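Long-range contact in beta-galactosidase (Marinomonas sp. ef1, PDB 6Y2K), which hydrolyses terminal non-reducing beta-D-galactose residues from beta-galactosides as a cold-active family 42 glycoside hydrolase that assembles into a hexamer: residues Arg161-Asn175 and Met185-Asn197. Sequence-based numbering, arbitrary orientation.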
# COMPACT_ATOMS: atom_id res chain seq x y z
N ARG A 161 -49.62 17.26 20.43
CA ARG A 161 -50.85 17.84 19.87
C ARG A 161 -51.25 19.15 20.57
O ARG A 161 -51.72 20.08 19.90
CB ARG A 161 -51.99 16.83 19.90
CG ARG A 161 -51.74 15.64 19.00
CD ARG A 161 -52.68 14.50 19.32
NE ARG A 161 -52.64 13.48 18.28
CZ ARG A 161 -53.27 12.31 18.34
NH1 ARG A 161 -54.01 11.99 19.41
NH2 ARG A 161 -53.16 11.44 17.34
N LEU A 162 -51.06 19.23 21.89
CA LEU A 162 -51.30 20.48 22.63
C LEU A 162 -50.31 21.57 22.25
O LEU A 162 -50.69 22.73 22.05
CB LEU A 162 -51.25 20.25 24.15
CG LEU A 162 -52.39 19.44 24.78
CD1 LEU A 162 -52.09 19.23 26.27
CD2 LEU A 162 -53.75 20.11 24.60
N TRP A 163 -49.03 21.20 22.14
CA TRP A 163 -47.95 22.11 21.74
C TRP A 163 -48.18 22.69 20.34
O TRP A 163 -47.97 23.89 20.13
CB TRP A 163 -46.61 21.37 21.83
CG TRP A 163 -45.36 22.20 21.62
CD1 TRP A 163 -44.56 22.75 22.58
CD2 TRP A 163 -44.75 22.51 20.37
NE1 TRP A 163 -43.49 23.40 22.00
CE2 TRP A 163 -43.59 23.27 20.64
CE3 TRP A 163 -45.08 22.24 19.03
CZ2 TRP A 163 -42.75 23.74 19.63
CZ3 TRP A 163 -44.24 22.71 18.03
CH2 TRP A 163 -43.09 23.46 18.34
N LEU A 164 -48.64 21.86 19.41
CA LEU A 164 -48.94 22.31 18.04
C LEU A 164 -50.12 23.29 17.98
O LEU A 164 -50.07 24.27 17.22
CB LEU A 164 -49.22 21.11 17.13
CG LEU A 164 -48.05 20.18 16.79
CD1 LEU A 164 -48.57 18.94 16.10
CD2 LEU A 164 -47.02 20.90 15.91
N ALA A 165 -51.17 23.03 18.76
CA ALA A 165 -52.31 23.95 18.86
C ALA A 165 -51.88 25.32 19.39
O ALA A 165 -52.29 26.35 18.85
CB ALA A 165 -53.43 23.36 19.71
N GLU A 166 -51.03 25.31 20.42
CA GLU A 166 -50.47 26.54 20.99
C GLU A 166 -49.62 27.32 19.98
O GLU A 166 -49.73 28.54 19.90
CB GLU A 166 -49.66 26.20 22.25
CG GLU A 166 -49.07 27.37 23.01
CD GLU A 166 -50.10 28.39 23.48
OE1 GLU A 166 -51.22 27.98 23.86
OE2 GLU A 166 -49.78 29.60 23.47
N LYS A 167 -48.80 26.62 19.20
CA LYS A 167 -47.96 27.27 18.18
C LYS A 167 -48.76 27.82 17.00
O LYS A 167 -48.56 28.97 16.62
CB LYS A 167 -46.88 26.32 17.66
CG LYS A 167 -45.97 26.95 16.62
CD LYS A 167 -44.76 26.08 16.32
CE LYS A 167 -43.88 26.74 15.28
NZ LYS A 167 -42.60 26.02 15.07
N TYR A 168 -49.64 27.01 16.43
CA TYR A 168 -50.31 27.35 15.16
C TYR A 168 -51.73 27.92 15.28
O TYR A 168 -52.20 28.59 14.34
CB TYR A 168 -50.31 26.12 14.24
CG TYR A 168 -48.91 25.74 13.80
CD1 TYR A 168 -48.22 26.52 12.88
CD2 TYR A 168 -48.25 24.64 14.36
CE1 TYR A 168 -46.92 26.21 12.50
CE2 TYR A 168 -46.96 24.32 13.98
CZ TYR A 168 -46.29 25.10 13.05
OH TYR A 168 -45.01 24.80 12.68
N GLY A 169 -52.42 27.62 16.38
CA GLY A 169 -53.81 28.04 16.58
C GLY A 169 -54.83 27.15 15.88
O GLY A 169 -55.71 26.59 16.53
N THR A 170 -54.73 27.06 14.55
CA THR A 170 -55.59 26.21 13.74
C THR A 170 -54.76 25.16 13.00
O THR A 170 -53.58 25.40 12.67
CB THR A 170 -56.36 27.04 12.70
OG1 THR A 170 -55.45 27.61 11.76
CG2 THR A 170 -57.15 28.16 13.38
N VAL A 171 -55.36 24.01 12.73
CA VAL A 171 -54.71 22.99 11.90
C VAL A 171 -54.46 23.48 10.46
O VAL A 171 -53.51 23.04 9.80
CB VAL A 171 -55.48 21.66 11.92
CG1 VAL A 171 -56.78 21.76 11.13
CG2 VAL A 171 -54.60 20.52 11.42
N GLU A 172 -55.30 24.40 9.98
CA GLU A 172 -55.14 25.01 8.66
C GLU A 172 -53.78 25.71 8.57
O GLU A 172 -53.04 25.55 7.58
CB GLU A 172 -56.28 26.00 8.36
CG GLU A 172 -57.64 25.37 8.02
CD GLU A 172 -58.36 24.65 9.18
OE1 GLU A 172 -58.26 25.10 10.36
OE2 GLU A 172 -59.03 23.61 8.91
N ALA A 173 -53.45 26.48 9.61
CA ALA A 173 -52.16 27.16 9.69
C ALA A 173 -50.98 26.19 9.74
O ALA A 173 -49.94 26.44 9.12
CB ALA A 173 -52.12 28.10 10.89
N LEU A 174 -51.14 25.09 10.47
CA LEU A 174 -50.12 24.04 10.53
C LEU A 174 -49.92 23.40 9.15
O LEU A 174 -48.77 23.20 8.72
CB LEU A 174 -50.49 22.99 11.58
CG LEU A 174 -49.56 21.78 11.76
CD1 LEU A 174 -49.67 21.23 13.19
CD2 LEU A 174 -49.83 20.69 10.72
N ASN A 175 -51.02 23.08 8.45
CA ASN A 175 -50.94 22.45 7.12
C ASN A 175 -50.21 23.34 6.13
O ASN A 175 -49.44 22.85 5.29
CB ASN A 175 -52.33 22.07 6.57
CG ASN A 175 -52.95 20.87 7.26
OD1 ASN A 175 -52.25 19.91 7.65
ND2 ASN A 175 -54.28 20.89 7.39
N MET A 185 -50.70 14.82 2.88
CA MET A 185 -50.48 14.73 4.33
C MET A 185 -51.49 15.55 5.17
O MET A 185 -51.50 15.44 6.40
CB MET A 185 -49.04 15.15 4.67
CG MET A 185 -47.97 14.12 4.31
SD MET A 185 -46.28 14.55 4.83
CE MET A 185 -45.92 15.94 3.75
N ASP A 186 -52.33 16.36 4.51
CA ASP A 186 -53.22 17.32 5.20
C ASP A 186 -54.04 16.69 6.34
O ASP A 186 -54.70 15.67 6.14
CB ASP A 186 -54.19 17.97 4.21
CG ASP A 186 -53.50 18.93 3.25
OD1 ASP A 186 -52.79 19.85 3.73
OD2 ASP A 186 -53.69 18.77 2.02
N TYR A 187 -53.99 17.33 7.50
CA TYR A 187 -54.77 16.94 8.68
C TYR A 187 -56.04 17.78 8.82
O TYR A 187 -56.02 18.99 8.60
CB TYR A 187 -53.92 17.08 9.95
CG TYR A 187 -52.63 16.30 9.83
CD1 TYR A 187 -52.60 14.92 10.02
CD2 TYR A 187 -51.44 16.94 9.49
CE1 TYR A 187 -51.43 14.20 9.89
CE2 TYR A 187 -50.26 16.22 9.36
CZ TYR A 187 -50.26 14.85 9.56
OH TYR A 187 -49.09 14.13 9.42
N ARG A 188 -57.14 17.12 9.18
CA ARG A 188 -58.41 17.79 9.48
C ARG A 188 -58.41 18.45 10.87
O ARG A 188 -59.21 19.36 11.12
CB ARG A 188 -59.56 16.79 9.44
CG ARG A 188 -59.79 16.12 8.09
CD ARG A 188 -61.12 15.39 8.08
NE ARG A 188 -61.20 14.38 9.14
CZ ARG A 188 -62.32 13.81 9.58
NH1 ARG A 188 -63.50 14.11 9.05
NH2 ARG A 188 -62.26 12.91 10.55
N SER A 189 -57.56 17.95 11.77
CA SER A 189 -57.50 18.43 13.14
C SER A 189 -56.15 18.06 13.75
O SER A 189 -55.44 17.19 13.24
CB SER A 189 -58.62 17.79 13.97
OG SER A 189 -58.44 16.37 14.07
N PHE A 190 -55.80 18.69 14.86
CA PHE A 190 -54.57 18.34 15.56
C PHE A 190 -54.57 16.89 16.03
O PHE A 190 -53.52 16.25 15.99
CB PHE A 190 -54.31 19.28 16.74
CG PHE A 190 -54.03 20.70 16.31
CD1 PHE A 190 -52.87 21.01 15.62
CD2 PHE A 190 -54.93 21.72 16.61
CE1 PHE A 190 -52.60 22.32 15.23
CE2 PHE A 190 -54.67 23.02 16.22
CZ PHE A 190 -53.50 23.32 15.52
N ASP A 191 -55.74 16.34 16.39
CA ASP A 191 -55.84 14.97 16.91
C ASP A 191 -55.72 13.88 15.83
O ASP A 191 -55.75 12.69 16.15
CB ASP A 191 -57.14 14.80 17.71
CG ASP A 191 -57.13 15.59 19.02
OD1 ASP A 191 -56.05 16.04 19.47
OD2 ASP A 191 -58.22 15.76 19.60
N GLU A 192 -55.59 14.27 14.56
CA GLU A 192 -55.23 13.34 13.49
C GLU A 192 -53.71 13.14 13.38
O GLU A 192 -53.26 12.16 12.78
CB GLU A 192 -55.78 13.78 12.14
CG GLU A 192 -57.27 13.51 11.96
CD GLU A 192 -57.74 13.67 10.52
OE1 GLU A 192 -57.02 14.30 9.70
OE2 GLU A 192 -58.85 13.17 10.21
N ILE A 193 -52.93 14.08 13.93
CA ILE A 193 -51.48 14.08 13.77
C ILE A 193 -50.88 12.99 14.66
O ILE A 193 -51.25 12.86 15.83
CB ILE A 193 -50.87 15.46 14.09
CG1 ILE A 193 -51.43 16.53 13.14
CG2 ILE A 193 -49.35 15.39 13.98
CD1 ILE A 193 -51.06 17.96 13.49
N GLU A 194 -49.98 12.20 14.09
CA GLU A 194 -49.31 11.11 14.80
C GLU A 194 -47.87 11.49 15.12
O GLU A 194 -47.36 12.53 14.69
CB GLU A 194 -49.33 9.83 13.95
CG GLU A 194 -50.72 9.30 13.57
CD GLU A 194 -51.53 8.73 14.73
OE1 GLU A 194 -50.97 8.46 15.82
OE2 GLU A 194 -52.75 8.53 14.53
N LEU A 195 -47.20 10.63 15.88
CA LEU A 195 -45.76 10.74 16.10
C LEU A 195 -45.05 10.48 14.76
O LEU A 195 -45.60 9.77 13.90
CB LEU A 195 -45.30 9.72 17.16
CG LEU A 195 -45.90 9.90 18.56
CD1 LEU A 195 -45.65 8.67 19.41
CD2 LEU A 195 -45.35 11.16 19.21
N PRO A 196 -43.84 11.07 14.55
CA PRO A 196 -43.11 10.89 13.30
C PRO A 196 -42.31 9.58 13.14
O PRO A 196 -41.63 9.42 12.12
CB PRO A 196 -42.17 12.09 13.29
CG PRO A 196 -41.87 12.32 14.72
CD PRO A 196 -43.16 12.03 15.44
N ASN A 197 -42.37 8.67 14.11
CA ASN A 197 -41.69 7.38 13.99
C ASN A 197 -42.60 6.33 13.33
O ASN A 197 -43.81 6.54 13.20
CB ASN A 197 -41.19 6.87 15.34
CG ASN A 197 -42.33 6.49 16.28
OD1 ASN A 197 -43.36 7.18 16.32
ND2 ASN A 197 -42.15 5.39 17.02
O HOH W 1 -54.87 9.42 16.14
O HOH W 2 -57.38 21.10 7.59
O HOH W 3 -60.93 20.87 9.36
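With CG anti to its own carbonyl carbon (chi1 -66°), Phe190 swings its ring into the angle between helices 154-168 and 171-178, while the extended chain of Arg161, straight from CG to NE, runs along the 190-193 turn to its far end. The flat phenyl ring suits a slot between two helices. Ala165 covers one face, its CA 3.8 Å from the ring centroid in a CH-pi contact that a small methyl side chain permits, and Val171 CA lies over the opposite face. At the ring edge Leu174 CD1 approaches CE1 to 3.7 Å. The same Leu174 methyl meets Ile193 CD1 tip to tip at 3.6 Å, and Leu164 CD1 joins them, closing a small branched-aliphatic core.

Polar bonds hold both ends of this core. Arg161 grips Ile193 O side-on, with NE at 2.9 Å and NH2 at 2.8 Å, the oxygen lying in the guanidinium plane; Asp191 O sits over one guanidinium face. Asn175, whose amide can both give and accept, pairs with the backbone of Tyr187: ND2 donates to Tyr187 O at 2.8 Å on a lone pair in the carbonyl plane, and OD1 accepts from Tyr187 N at 3.1 Å with a nearly linear N-H...O angle of 174°, though the donor is tilted from the plane of the Asn175 carbonyl. Asn180 also donates to that OD1.

Lys79 of the second subunit binds Glu194 and the carbonyl of Glu192, placing the loop at a subunit interface. Two consecutive helices, joined by a short turn at Gly169-Thr170, thus carry the following loop folded back over them, part of the excursion between strands 134-138 and 238-244 of the TIM barrel.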